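Local coordinates for putative immunoglobulin-blocking virulence protein (Mycoplasma mycoides subsp. capri, PDB 7ADK) that probably binds host immunoglobulins and blocks their action, helping the mycoplasma to evade antibody recognition, at residues Y566-N570 with K621-F625; L573-Y578 with R624-D628; K599-Y605 with N633-K637. All blocks are in the same frame, centred on the assembly; numbering follows the deposited sequence.

Interaction 1: Y566-N570 with K621-F625; sequences YERIN and KGLRF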
ATOM      1  N   TYR A 566      18.592  31.469  13.937  1.00 77.81           N
ATOM      2  CA  TYR A 566      17.359  31.152  13.195  1.00 77.81           C
ATOM      3  C   TYR A 566      17.296  32.020  11.923  1.00 77.81           C
ATOM      4  O   TYR A 566      16.283  32.071  11.238  1.00 77.81           O
ATOM      5  CB  TYR A 566      16.123  31.352  14.097  1.00 77.81           C
ATOM      6  CG  TYR A 566      15.819  30.215  15.055  1.00 77.81           C
ATOM      7  CD1 TYR A 566      15.114  29.089  14.593  1.00 77.81           C
ATOM      8  CD2 TYR A 566      16.225  30.279  16.400  1.00 77.81           C
ATOM      9  CE1 TYR A 566      14.815  28.030  15.469  1.00 77.81           C
ATOM     10  CE2 TYR A 566      15.944  29.216  17.276  1.00 77.81           C
ATOM     11  CZ  TYR A 566      15.237  28.086  16.815  1.00 77.81           C
ATOM     12  OH  TYR A 566      14.989  27.056  17.662  1.00 77.81           O
ATOM     13  N   GLU A 567      18.406  32.654  11.552  1.00 79.45           N
ATOM     14  CA  GLU A 567      18.526  33.597  10.450  1.00 79.45           C
ATOM     15  C   GLU A 567      18.303  32.959   9.070  1.00 79.45           C
ATOM     16  O   GLU A 567      17.417  33.401   8.338  1.00 79.45           O
ATOM     17  CB  GLU A 567      19.891  34.272  10.612  1.00 79.45           C
ATOM     18  CG  GLU A 567      20.202  35.384   9.639  1.00 79.45           C
ATOM     19  CD  GLU A 567      21.583  36.019   9.821  1.00 79.45           C
ATOM     20  OE1 GLU A 567      22.190  35.938  10.912  1.00 79.45           O
ATOM     21  OE2 GLU A 567      22.065  36.649   8.854  1.00 79.45           O
ATOM     22  N   ARG A 568      19.020  31.875   8.745  1.00 75.92           N
ATOM     23  CA  ARG A 568      18.913  31.211   7.438  1.00 75.92           C
ATOM     24  C   ARG A 568      17.525  30.624   7.190  1.00 75.92           C
ATOM     25  O   ARG A 568      17.061  30.629   6.058  1.00 75.92           O
ATOM     26  CB  ARG A 568      20.002  30.143   7.296  1.00 75.92           C
ATOM     27  CG  ARG A 568      20.502  30.014   5.863  1.00 75.92           C
ATOM     28  CD  ARG A 568      21.396  28.788   5.667  1.00 75.92           C
ATOM     29  NE  ARG A 568      22.205  28.897   4.442  1.00 75.92           N
ATOM     30  CZ  ARG A 568      22.292  28.066   3.421  1.00 75.92           C
ATOM     31  NH1 ARG A 568      21.666  26.943   3.340  1.00 75.92           N
ATOM     32  NH2 ARG A 568      23.037  28.374   2.418  1.00 75.92           N
ATOM     33  N   ILE A 569      16.838  30.151   8.233  1.00 73.53           N
ATOM     34  CA  ILE A 569      15.468  29.654   8.133  1.00 73.53           C
ATOM     35  C   ILE A 569      14.487  30.805   7.905  1.00 73.53           C
ATOM     36  O   ILE A 569      13.682  30.706   6.998  1.00 73.53           O
ATOM     37  CB  ILE A 569      15.095  28.772   9.338  1.00 73.53           C
ATOM     38  CG1 ILE A 569      15.978  27.511   9.367  1.00 73.53           C
ATOM     39  CG2 ILE A 569      13.628  28.368   9.256  1.00 73.53           C
ATOM     40  CD1 ILE A 569      15.883  26.695  10.628  1.00 73.53           C
ATOM     41  N   ASN A 570      14.539  31.910   8.643  1.00 70.91           N
ATOM     42  CA  ASN A 570      13.644  33.046   8.417  1.00 70.91           C
ATOM     43  C   ASN A 570      13.797  33.706   7.034  1.00 70.91           C
ATOM     44  O   ASN A 570      12.806  34.189   6.485  1.00 70.91           O
ATOM     45  CB  ASN A 570      13.858  34.069   9.533  1.00 70.91           C
ATOM     46  CG  ASN A 570      13.090  33.708  10.774  1.00 70.91           C
ATOM     47  OD1 ASN A 570      11.912  33.972  10.897  1.00 70.91           O
ATOM     48  ND2 ASN A 570      13.722  33.100  11.725  1.00 70.91           N
ATOM     49  N   LYS A 621       9.517  28.435  18.004  1.00 70.57           N
ATOM     50  CA  LYS A 621      10.336  29.509  18.595  1.00 70.57           C
ATOM     51  C   LYS A 621      11.258  30.109  17.529  1.00 70.57           C
ATOM     52  O   LYS A 621      11.909  29.378  16.797  1.00 70.57           O
ATOM     53  CB  LYS A 621      11.168  28.979  19.780  1.00 70.57           C
ATOM     54  CG  LYS A 621      11.880  30.096  20.561  1.00 70.57           C
ATOM     55  CD  LYS A 621      12.949  29.598  21.539  1.00 70.57           C
ATOM     56  CE  LYS A 621      14.337  29.467  20.922  1.00 70.57           C
ATOM     57  NZ  LYS A 621      15.010  30.775  20.755  1.00 70.57           N
ATOM     58  N   GLY A 622      11.348  31.432  17.470  1.00 70.71           N
ATOM     59  CA  GLY A 622      12.278  32.155  16.605  1.00 70.71           C
ATOM     60  C   GLY A 622      11.884  32.214  15.135  1.00 70.71           C
ATOM     61  O   GLY A 622      12.664  32.688  14.326  1.00 70.71           O
ATOM     62  N   LEU A 623      10.690  31.745  14.755  1.00 69.22           N
ATOM     63  CA  LEU A 623      10.183  31.702  13.380  1.00 69.22           C
ATOM     64  C   LEU A 623       9.106  32.775  13.142  1.00 69.22           C
ATOM     65  O   LEU A 623       8.148  32.888  13.906  1.00 69.22           O
ATOM     66  CB  LEU A 623       9.643  30.294  13.081  1.00 69.22           C
ATOM     67  CG  LEU A 623      10.631  29.127  13.254  1.00 69.22           C
ATOM     68  CD1 LEU A 623       9.973  27.836  12.782  1.00 69.22           C
ATOM     69  CD2 LEU A 623      11.914  29.315  12.453  1.00 69.22           C
ATOM     70  N   ARG A 624       9.244  33.559  12.068  1.00 71.37           N
ATOM     71  CA  ARG A 624       8.344  34.655  11.683  1.00 71.37           C
ATOM     72  C   ARG A 624       7.472  34.275  10.490  1.00 71.37           C
ATOM     73  O   ARG A 624       7.981  33.770   9.497  1.00 71.37           O
ATOM     74  CB  ARG A 624       9.170  35.913  11.396  1.00 71.37           C
ATOM     75  CG  ARG A 624       9.927  36.392  12.641  1.00 71.37           C
ATOM     76  CD  ARG A 624      10.663  37.710  12.411  1.00 71.37           C
ATOM     77  NE  ARG A 624      11.828  37.558  11.524  1.00 71.37           N
ATOM     78  CZ  ARG A 624      13.066  37.291  11.886  1.00 71.37           C
ATOM     79  NH1 ARG A 624      14.027  37.306  11.026  1.00 71.37           N
ATOM     80  NH2 ARG A 624      13.394  37.031  13.108  1.00 71.37           N
ATOM     81  N   PHE A 625       6.163  34.515  10.570  1.00 70.46           N
ATOM     82  CA  PHE A 625       5.187  34.149   9.528  1.00 70.46           C
ATOM     83  C   PHE A 625       4.480  35.365   8.917  1.00 70.46           C
ATOM     84  O   PHE A 625       3.477  35.199   8.230  1.00 70.46           O
ATOM     85  CB  PHE A 625       4.201  33.078  10.038  1.00 70.46           C
ATOM     86  CG  PHE A 625       4.822  31.732  10.388  1.00 70.46           C
ATOM     87  CD1 PHE A 625       5.431  31.560  11.638  1.00 70.46           C
ATOM     88  CD2 PHE A 625       4.822  30.667   9.472  1.00 70.46           C
ATOM     89  CE1 PHE A 625       6.019  30.335  11.990  1.00 70.46           C
ATOM     90  CE2 PHE A 625       5.441  29.451   9.810  1.00 70.46           C
ATOM     91  CZ  PHE A 625       6.036  29.281  11.067  1.00 70.46           C
TER

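Interaction 2: L573-Y578 with R624-D628; sequences LRMVYY and RFDDD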
ATOM      1  N   LEU A 573      12.167  30.948   4.651  1.00 65.08           N
ATOM      2  CA  LEU A 573      10.731  30.909   4.928  1.00 65.08           C
ATOM      3  C   LEU A 573       9.996  32.081   4.265  1.00 65.08           C
ATOM      4  O   LEU A 573       8.999  31.887   3.572  1.00 65.08           O
ATOM      5  CB  LEU A 573      10.582  30.887   6.458  1.00 65.08           C
ATOM      6  CG  LEU A 573       9.268  30.387   7.030  1.00 65.08           C
ATOM      7  CD1 LEU A 573       9.119  28.910   6.809  1.00 65.08           C
ATOM      8  CD2 LEU A 573       9.226  30.604   8.529  1.00 65.08           C
ATOM      9  N   ARG A 574      10.521  33.302   4.399  1.00 68.06           N
ATOM     10  CA  ARG A 574       9.972  34.505   3.763  1.00 68.06           C
ATOM     11  C   ARG A 574      10.185  34.518   2.248  1.00 68.06           C
ATOM     12  O   ARG A 574       9.370  35.120   1.557  1.00 68.06           O
ATOM     13  CB  ARG A 574      10.548  35.747   4.463  1.00 68.06           C
ATOM     14  CG  ARG A 574       9.884  37.063   4.026  1.00 68.06           C
ATOM     15  CD  ARG A 574      10.349  38.251   4.872  1.00 68.06           C
ATOM     16  NE  ARG A 574       9.612  39.499   4.594  1.00 68.06           N
ATOM     17  CZ  ARG A 574       9.755  40.304   3.556  1.00 68.06           C
ATOM     18  NH1 ARG A 574      10.525  40.008   2.568  1.00 68.06           N
ATOM     19  NH2 ARG A 574       9.143  41.435   3.501  1.00 68.06           N
ATOM     20  N   MET A 575      11.190  33.817   1.709  1.00 63.09           N
ATOM     21  CA  MET A 575      11.376  33.646   0.263  1.00 63.09           C
ATOM     22  C   MET A 575      10.101  33.141  -0.401  1.00 63.09           C
ATOM     23  O   MET A 575       9.578  33.733  -1.340  1.00 63.09           O
ATOM     24  CB  MET A 575      12.534  32.680  -0.039  1.00 63.09           C
ATOM     25  CG  MET A 575      13.004  32.890  -1.476  1.00 63.09           C
ATOM     26  SD  MET A 575      14.112  31.645  -2.153  1.00 63.09           S
ATOM     27  CE  MET A 575      12.908  30.389  -2.575  1.00 63.09           C
ATOM     28  N   VAL A 576       9.541  32.077   0.153  1.00 58.34           N
ATOM     29  CA  VAL A 576       8.315  31.454  -0.328  1.00 58.34           C
ATOM     30  C   VAL A 576       7.084  32.269   0.056  1.00 58.34           C
ATOM     31  O   VAL A 576       6.237  32.577  -0.776  1.00 58.34           O
ATOM     32  CB  VAL A 576       8.233  30.041   0.243  1.00 58.34           C
ATOM     33  CG1 VAL A 576       7.023  29.321  -0.290  1.00 58.34           C
ATOM     34  CG2 VAL A 576       9.480  29.253  -0.098  1.00 58.34           C
ATOM     35  N   TYR A 577       6.984  32.644   1.328  1.00 58.67           N
ATOM     36  CA  TYR A 577       5.780  33.249   1.868  1.00 58.67           C
ATOM     37  C   TYR A 577       5.569  34.701   1.442  1.00 58.67           C
ATOM     38  O   TYR A 577       4.423  35.133   1.499  1.00 58.67           O
ATOM     39  CB  TYR A 577       5.755  33.046   3.393  1.00 58.67           C
ATOM     40  CG  TYR A 577       5.628  31.600   3.899  1.00 58.67           C
ATOM     41  CD1 TYR A 577       5.196  30.560   3.052  1.00 58.67           C
ATOM     42  CD2 TYR A 577       5.916  31.285   5.245  1.00 58.67           C
ATOM     43  CE1 TYR A 577       5.053  29.252   3.524  1.00 58.67           C
ATOM     44  CE2 TYR A 577       5.783  29.964   5.720  1.00 58.67           C
ATOM     45  CZ  TYR A 577       5.350  28.940   4.859  1.00 58.67           C
ATOM     46  OH  TYR A 577       5.199  27.667   5.304  1.00 58.67           O
ATOM     47  N   TYR A 578       6.581  35.455   0.990  1.00 63.18           N
ATOM     48  CA  TYR A 578       6.419  36.862   0.564  1.00 63.18           C
ATOM     49  C   TYR A 578       7.392  37.372  -0.509  1.00 63.18           C
ATOM     50  O   TYR A 578       6.942  38.054  -1.419  1.00 63.18           O
ATOM     51  CB  TYR A 578       6.488  37.820   1.758  1.00 63.18           C
ATOM     52  CG  TYR A 578       5.411  37.634   2.807  1.00 63.18           C
ATOM     53  CD1 TYR A 578       4.101  38.082   2.556  1.00 63.18           C
ATOM     54  CD2 TYR A 578       5.707  36.981   4.014  1.00 63.18           C
ATOM     55  CE1 TYR A 578       3.088  37.863   3.507  1.00 63.18           C
ATOM     56  CE2 TYR A 578       4.698  36.755   4.961  1.00 63.18           C
ATOM     57  CZ  TYR A 578       3.389  37.201   4.712  1.00 63.18           C
ATOM     58  OH  TYR A 578       2.436  36.967   5.641  1.00 63.18           O
ATOM     59  N   ARG A 624       9.244  33.559  12.068  1.00 71.37           N
ATOM     60  CA  ARG A 624       8.344  34.655  11.683  1.00 71.37           C
ATOM     61  C   ARG A 624       7.472  34.275  10.490  1.00 71.37           C
ATOM     62  O   ARG A 624       7.981  33.770   9.497  1.00 71.37           O
ATOM     63  CB  ARG A 624       9.170  35.913  11.396  1.00 71.37           C
ATOM     64  CG  ARG A 624       9.927  36.392  12.641  1.00 71.37           C
ATOM     65  CD  ARG A 624      10.663  37.710  12.411  1.00 71.37           C
ATOM     66  NE  ARG A 624      11.828  37.558  11.524  1.00 71.37           N
ATOM     67  CZ  ARG A 624      13.066  37.291  11.886  1.00 71.37           C
ATOM     68  NH1 ARG A 624      14.027  37.306  11.026  1.00 71.37           N
ATOM     69  NH2 ARG A 624      13.394  37.031  13.108  1.00 71.37           N
ATOM     70  N   PHE A 625       6.163  34.515  10.570  1.00 70.46           N
ATOM     71  CA  PHE A 625       5.187  34.149   9.528  1.00 70.46           C
ATOM     72  C   PHE A 625       4.480  35.365   8.917  1.00 70.46           C
ATOM     73  O   PHE A 625       3.477  35.199   8.230  1.00 70.46           O
ATOM     74  CB  PHE A 625       4.201  33.078  10.038  1.00 70.46           C
ATOM     75  CG  PHE A 625       4.822  31.732  10.388  1.00 70.46           C
ATOM     76  CD1 PHE A 625       5.431  31.560  11.638  1.00 70.46           C
ATOM     77  CD2 PHE A 625       4.822  30.667   9.472  1.00 70.46           C
ATOM     78  CE1 PHE A 625       6.019  30.335  11.990  1.00 70.46           C
ATOM     79  CE2 PHE A 625       5.441  29.451   9.810  1.00 70.46           C
ATOM     80  CZ  PHE A 625       6.036  29.281  11.067  1.00 70.46           C
ATOM     81  N   ASP A 626       4.999  36.579   9.111  1.00 79.56           N
ATOM     82  CA  ASP A 626       4.545  37.796   8.421  1.00 79.56           C
ATOM     83  C   ASP A 626       5.707  38.670   7.889  1.00 79.56           C
ATOM     84  O   ASP A 626       6.870  38.484   8.240  1.00 79.56           O
ATOM     85  CB  ASP A 626       3.512  38.563   9.254  1.00 79.56           C
ATOM     86  CG  ASP A 626       3.942  39.034  10.644  1.00 79.56           C
ATOM     87  OD1 ASP A 626       5.078  38.779  11.070  1.00 79.56           O
ATOM     88  OD2 ASP A 626       3.115  39.662  11.331  1.00 79.56           O
ATOM     89  N   ASP A 627       5.405  39.595   6.979  1.00 76.48           N
ATOM     90  CA  ASP A 627       6.341  40.263   6.061  1.00 76.48           C
ATOM     91  C   ASP A 627       7.192  41.414   6.636  1.00 76.48           C
ATOM     92  O   ASP A 627       7.664  42.245   5.866  1.00 76.48           O
ATOM     93  CB  ASP A 627       5.646  40.671   4.734  1.00 76.48           C
ATOM     94  CG  ASP A 627       4.300  41.421   4.784  1.00 76.48           C
ATOM     95  OD1 ASP A 627       3.585  41.368   5.809  1.00 76.48           O
ATOM     96  OD2 ASP A 627       3.927  42.017   3.749  1.00 76.48           O
ATOM     97  N   ASP A 628       7.420  41.492   7.949  1.00 85.83           N
ATOM     98  CA  ASP A 628       7.834  42.693   8.711  1.00 85.83           C
ATOM     99  C   ASP A 628       6.789  43.820   8.736  1.00 85.83           C
ATOM    100  O   ASP A 628       6.513  44.393   9.792  1.00 85.83           O
ATOM    101  CB  ASP A 628       9.202  43.264   8.289  1.00 85.83           C
ATOM    102  CG  ASP A 628      10.403  42.341   8.455  1.00 85.83           C
ATOM    103  OD1 ASP A 628      10.349  41.408   9.273  1.00 85.83           O
ATOM    104  OD2 ASP A 628      11.445  42.605   7.823  1.00 85.83           O
TER

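Interaction 3: K599-Y605 with N633-K637; sequences KLGQNSY and NEPRK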
ATOM      1  N   LYS A 599      -1.680  41.833  -3.204  1.00 69.99           N
ATOM      2  CA  LYS A 599      -2.146  41.235  -1.946  1.00 69.99           C
ATOM      3  C   LYS A 599      -1.557  39.841  -1.772  1.00 69.99           C
ATOM      4  O   LYS A 599      -2.264  38.844  -1.851  1.00 69.99           O
ATOM      5  CB  LYS A 599      -3.682  41.218  -1.887  1.00 69.99           C
ATOM      6  CG  LYS A 599      -4.322  42.603  -1.846  1.00 69.99           C
ATOM      7  CD  LYS A 599      -5.829  42.467  -1.673  1.00 69.99           C
ATOM      8  CE  LYS A 599      -6.533  43.821  -1.674  1.00 69.99           C
ATOM      9  NZ  LYS A 599      -7.894  43.719  -2.231  1.00 69.99           N
ATOM     10  N   LEU A 600      -0.261  39.754  -1.503  1.00 67.27           N
ATOM     11  CA  LEU A 600       0.462  38.498  -1.286  1.00 67.27           C
ATOM     12  C   LEU A 600      -0.241  37.596  -0.255  1.00 67.27           C
ATOM     13  O   LEU A 600      -0.267  36.382  -0.431  1.00 67.27           O
ATOM     14  CB  LEU A 600       1.903  38.808  -0.861  1.00 67.27           C
ATOM     15  CG  LEU A 600       2.888  39.075  -1.995  1.00 67.27           C
ATOM     16  CD1 LEU A 600       2.444  40.099  -3.013  1.00 67.27           C
ATOM     17  CD2 LEU A 600       4.183  39.579  -1.408  1.00 67.27           C
ATOM     18  N   GLY A 601      -0.884  38.174   0.755  1.00 68.80           N
ATOM     19  CA  GLY A 601      -1.676  37.478   1.761  1.00 68.80           C
ATOM     20  C   GLY A 601      -2.841  36.614   1.263  1.00 68.80           C
ATOM     21  O   GLY A 601      -3.058  35.538   1.812  1.00 68.80           O
ATOM     22  N   GLN A 602      -3.568  37.035   0.223  1.00 66.59           N
ATOM     23  CA  GLN A 602      -4.731  36.307  -0.322  1.00 66.59           C
ATOM     24  C   GLN A 602      -4.357  35.078  -1.166  1.00 66.59           C
ATOM     25  O   GLN A 602      -5.216  34.289  -1.541  1.00 66.59           O
ATOM     26  CB  GLN A 602      -5.617  37.266  -1.133  1.00 66.59           C
ATOM     27  CG  GLN A 602      -6.228  38.441  -0.355  1.00 66.59           C
ATOM     28  CD  GLN A 602      -7.340  38.058   0.610  1.00 66.59           C
ATOM     29  OE1 GLN A 602      -7.445  36.965   1.095  1.00 66.59           O
ATOM     30  NE2 GLN A 602      -8.203  38.937   0.976  1.00 66.59           N
ATOM     31  N   ASN A 603      -3.081  34.902  -1.476  1.00 63.87           N
ATOM     32  CA  ASN A 603      -2.546  33.835  -2.301  1.00 63.87           C
ATOM     33  C   ASN A 603      -2.206  32.586  -1.488  1.00 63.87           C
ATOM     34  O   ASN A 603      -1.958  32.672  -0.289  1.00 63.87           O
ATOM     35  CB  ASN A 603      -1.329  34.390  -3.039  1.00 63.87           C
ATOM     36  CG  ASN A 603      -1.738  35.437  -4.036  1.00 63.87           C
ATOM     37  OD1 ASN A 603      -1.983  35.136  -5.183  1.00 63.87           O
ATOM     38  ND2 ASN A 603      -1.940  36.666  -3.642  1.00 63.87           N
ATOM     39  N   SER A 604      -2.157  31.428  -2.143  1.00 58.17           N
ATOM     40  CA  SER A 604      -1.711  30.181  -1.529  1.00 58.17           C
ATOM     41  C   SER A 604      -0.200  30.152  -1.277  1.00 58.17           C
ATOM     42  O   SER A 604       0.557  30.921  -1.854  1.00 58.17           O
ATOM     43  CB  SER A 604      -2.177  29.012  -2.381  1.00 58.17           C
ATOM     44  OG  SER A 604      -1.746  27.785  -1.860  1.00 58.17           O
ATOM     45  N   TYR A 605       0.235  29.282  -0.371  1.00 56.33           N
ATOM     46  CA  TYR A 605       1.612  29.066   0.068  1.00 56.33           C
ATOM     47  C   TYR A 605       1.732  27.627   0.583  1.00 56.33           C
ATOM     48  O   TYR A 605       0.723  27.086   1.018  1.00 56.33           O
ATOM     49  CB  TYR A 605       1.964  30.088   1.169  1.00 56.33           C
ATOM     50  CG  TYR A 605       0.966  30.230   2.310  1.00 56.33           C
ATOM     51  CD1 TYR A 605      -0.182  31.015   2.125  1.00 56.33           C
ATOM     52  CD2 TYR A 605       1.151  29.561   3.534  1.00 56.33           C
ATOM     53  CE1 TYR A 605      -1.156  31.104   3.130  1.00 56.33           C
ATOM     54  CE2 TYR A 605       0.196  29.676   4.553  1.00 56.33           C
ATOM     55  CZ  TYR A 605      -0.966  30.444   4.355  1.00 56.33           C
ATOM     56  OH  TYR A 605      -1.871  30.586   5.353  1.00 56.33           O
ATOM     57  N   ASN A 633      -1.067  42.930   4.434  1.00 79.91           N
ATOM     58  CA  ASN A 633      -1.041  41.491   4.114  1.00 79.91           C
ATOM     59  C   ASN A 633      -1.560  40.600   5.259  1.00 79.91           C
ATOM     60  O   ASN A 633      -1.383  40.902   6.433  1.00 79.91           O
ATOM     61  CB  ASN A 633       0.396  41.087   3.709  1.00 79.91           C
ATOM     62  CG  ASN A 633       0.711  41.264   2.233  1.00 79.91           C
ATOM     63  OD1 ASN A 633      -0.076  40.915   1.367  1.00 79.91           O
ATOM     64  ND2 ASN A 633       1.870  41.746   1.889  1.00 79.91           N
ATOM     65  N   GLU A 634      -2.149  39.448   4.922  1.00 71.25           N
ATOM     66  CA  GLU A 634      -2.419  38.343   5.854  1.00 71.25           C
ATOM     67  C   GLU A 634      -1.110  37.732   6.404  1.00 71.25           C
ATOM     68  O   GLU A 634      -0.177  37.534   5.619  1.00 71.25           O
ATOM     69  CB  GLU A 634      -3.266  37.267   5.137  1.00 71.25           C
ATOM     70  CG  GLU A 634      -3.374  35.930   5.882  1.00 71.25           C
ATOM     71  CD  GLU A 634      -4.240  34.869   5.204  1.00 71.25           C
ATOM     72  OE1 GLU A 634      -5.377  35.170   4.795  1.00 71.25           O
ATOM     73  OE2 GLU A 634      -3.815  33.703   5.131  1.00 71.25           O
ATOM     74  N   PRO A 635      -1.038  37.356   7.699  1.00 66.13           N
ATOM     75  CA  PRO A 635      -0.001  36.475   8.247  1.00 66.13           C
ATOM     76  C   PRO A 635      -0.255  34.992   7.918  1.00 66.13           C
ATOM     77  O   PRO A 635      -1.363  34.486   8.072  1.00 66.13           O
ATOM     78  CB  PRO A 635      -0.049  36.719   9.756  1.00 66.13           C
ATOM     79  CG  PRO A 635      -1.514  37.039  10.021  1.00 66.13           C
ATOM     80  CD  PRO A 635      -1.947  37.778   8.759  1.00 66.13           C
ATOM     81  N   ARG A 636       0.769  34.246   7.508  1.00 63.44           N
ATOM     82  CA  ARG A 636       0.646  32.816   7.170  1.00 63.44           C
ATOM     83  C   ARG A 636       0.282  31.955   8.383  1.00 63.44           C
ATOM     84  O   ARG A 636       0.714  32.247   9.490  1.00 63.44           O
ATOM     85  CB  ARG A 636       1.937  32.300   6.511  1.00 63.44           C
ATOM     86  CG  ARG A 636       2.477  33.121   5.336  1.00 63.44           C
ATOM     87  CD  ARG A 636       1.384  33.540   4.367  1.00 63.44           C
ATOM     88  NE  ARG A 636       1.891  34.199   3.161  1.00 63.44           N
ATOM     89  CZ  ARG A 636       1.156  34.529   2.120  1.00 63.44           C
ATOM     90  NH1 ARG A 636       1.700  35.079   1.095  1.00 63.44           N
ATOM     91  NH2 ARG A 636      -0.124  34.351   2.065  1.00 63.44           N
ATOM     92  N   LYS A 637      -0.442  30.854   8.180  1.00 61.73           N
ATOM     93  CA  LYS A 637      -0.716  29.832   9.205  1.00 61.73           C
ATOM     94  C   LYS A 637      -0.394  28.449   8.655  1.00 61.73           C
ATOM     95  O   LYS A 637      -0.781  28.128   7.538  1.00 61.73           O
ATOM     96  CB  LYS A 637      -2.187  29.897   9.659  1.00 61.73           C
ATOM     97  CG  LYS A 637      -2.657  31.194  10.330  1.00 61.73           C
ATOM     98  CD  LYS A 637      -1.949  31.437  11.661  1.00 61.73           C
ATOM     99  CE  LYS A 637      -2.424  32.700  12.386  1.00 61.73           C
ATOM    100  NZ  LYS A 637      -3.671  32.507  13.147  1.00 61.73           N
TER

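Interaction 1: Y566-N570 with K621-F625
Tyr566 and Asn570, one helical turn apart, reach from the start of helix 567-579 to the irregular chain 621-625. Tyr566, at the N-cap position, lays one face of its ring against the Lys621-Gly622 backbone: Lys621 O lies 3.5 Å from Tyr566 CE1, displaced toward the rim, with Gly622 CA on the same face. Gly622 has positive phi and no side chain, so its backbone can lie beneath the ring. Next comes Ile569, whose CG2 meets Leu623 CD2 at 3.7 Å; Leu623 CD2 also touches Tyr566 CD1, so one methyl serves both side chains. Asn570 closes the segment and carries the polar part. With CG beside the backbone N (chi1 -82°), its amide faces the loop. Asn570 ND2 donates to Gly622 O (2.8 Å), in the carbonyl plane, and also to Tyr566 O (2.8 Å), which takes the helical bond from Asn570 N as well. Asn570 OD1 accepts Arg624 N at 2.9 Å. The Arg624 chain then bends at chi3, stacking its guanidinium on the amide with the planes 15° apart and OD1 over its centre. Three hydrogen bonds therefore fix the rotation of this buried amide and satisfy both its ends, joining the first helical turn to the loop, while the guanidinium above OD1 may polarise the amide further.

Interaction 2: L573-Y578 with R624-D628
Leu573, Tyr577 and Tyr578 of helix 567-579 make a mixed aromatic and polar helix-to-loop contact with Phe625 and Asp627, to which Arg574 adds a bond to a backbone carbonyl. The helix links parallel strands 553-555 and 608-610 in a beta-alpha-beta connection; Arg624-Asp628 lies in the loop after the second strand. Leu573 CD2 sits over one face of the Phe625 ring, offset toward the rim and 4.2 Å from Phe625 CE2. Tyr577 lies side by side with Phe625, both pointing the same way, and its CE2 comes within 3.9 Å of Phe625 CD2. Leu554 and Leu609 of the neighbouring strands continue this apolar layer, while Tyr577 OH bonds to Pro606 O. Farther along, Tyr578 turns a ring face to Asp627: Asp627 CB stands 3.6 Å from the ring centroid, nearly on the normal, a CH-pi contact. Asp627 CG is set between its backbone N and carbonyl carbon (chi1 49°), which stacks the carboxylate over the rim of the ring, on its CD1/CE1 side, with the planes 15° apart; OD2 then accepts a bond from Asn633 ND2. Tyr578 OH has its main partner in Glu634 O and a weak one in Phe625 O. Arg574, extended from CG to NE, donates from NH2 to Asp627 O at 2.9 Å, almost straight at 171°, from above the carbonyl plane. Its NH1 forms a salt bridge with Asp155. One guanidinium thus ties the loop backbone to a residue far away in the sequence, and the nearby carboxylates of Asp627 and Asp628 would probably favour its positive charge.

Interaction 3: K599-Y605 with N633-K637
Gly601 and Glu634 bring two loops together beside the parallel sheet, whose strands follow one another in sequence order as in a solenoid; here the short 3-10 turn 600-602 packs on the chain leading to strand 640-643. Their CA atoms are only 4.2 Å apart, an approach helped by the absence of a side chain on Gly601. Among the hydrogen bonds, Gly601 N donates to Asn633 OD1 (2.9 Å) from above the carbonyl plane, while Asn633 ND2 bonds to Asp627 OD2. The turn's carbonyl Leu600 O receives Arg636 NH1 at 2.8 Å and, more weakly, Arg636 NH2; NH1 also bonds to Tyr577 O, so this one nitrogen joins the turn to the helix. A CH-pi contact is the second kind. The bend of Arg636 at chi2 (-44°) carries its CD over the centre of the Tyr605 ring, 3.6 Å from the centroid, and the guanidinium runs on past Tyr605 CD1, with its plane 37° from that of the ring. The phenol end of Tyr605 is held by the other segment too: Lys637 N donates to Tyr605 OH at 3.2 Å along a nearly straight line, 172° at the hydrogen.

Overall arrangement
The three contacts lie in a row, on the same side of the chain's centre, in the connections of the parallel sheet: interactions 1 and 2 have centres about 9 Å apart, as do 2 and 3, with about 17 Å between 1 and 3. Helix 567-579 serves interactions 1 and 2, which share Arg624 and Phe625. Segment 599-605 follows the helix, before strand 608-610, and the second segment of each of the three interactions lies between that strand and 640-643, so interaction 3 crosses the other two along the sequence. A probable hydrogen bond from Arg636 N to Phe625 O (3.0 Å) joins it to both. Side-chain and backbone hydrogen bonds thus make the helix and the two loops one packed unit.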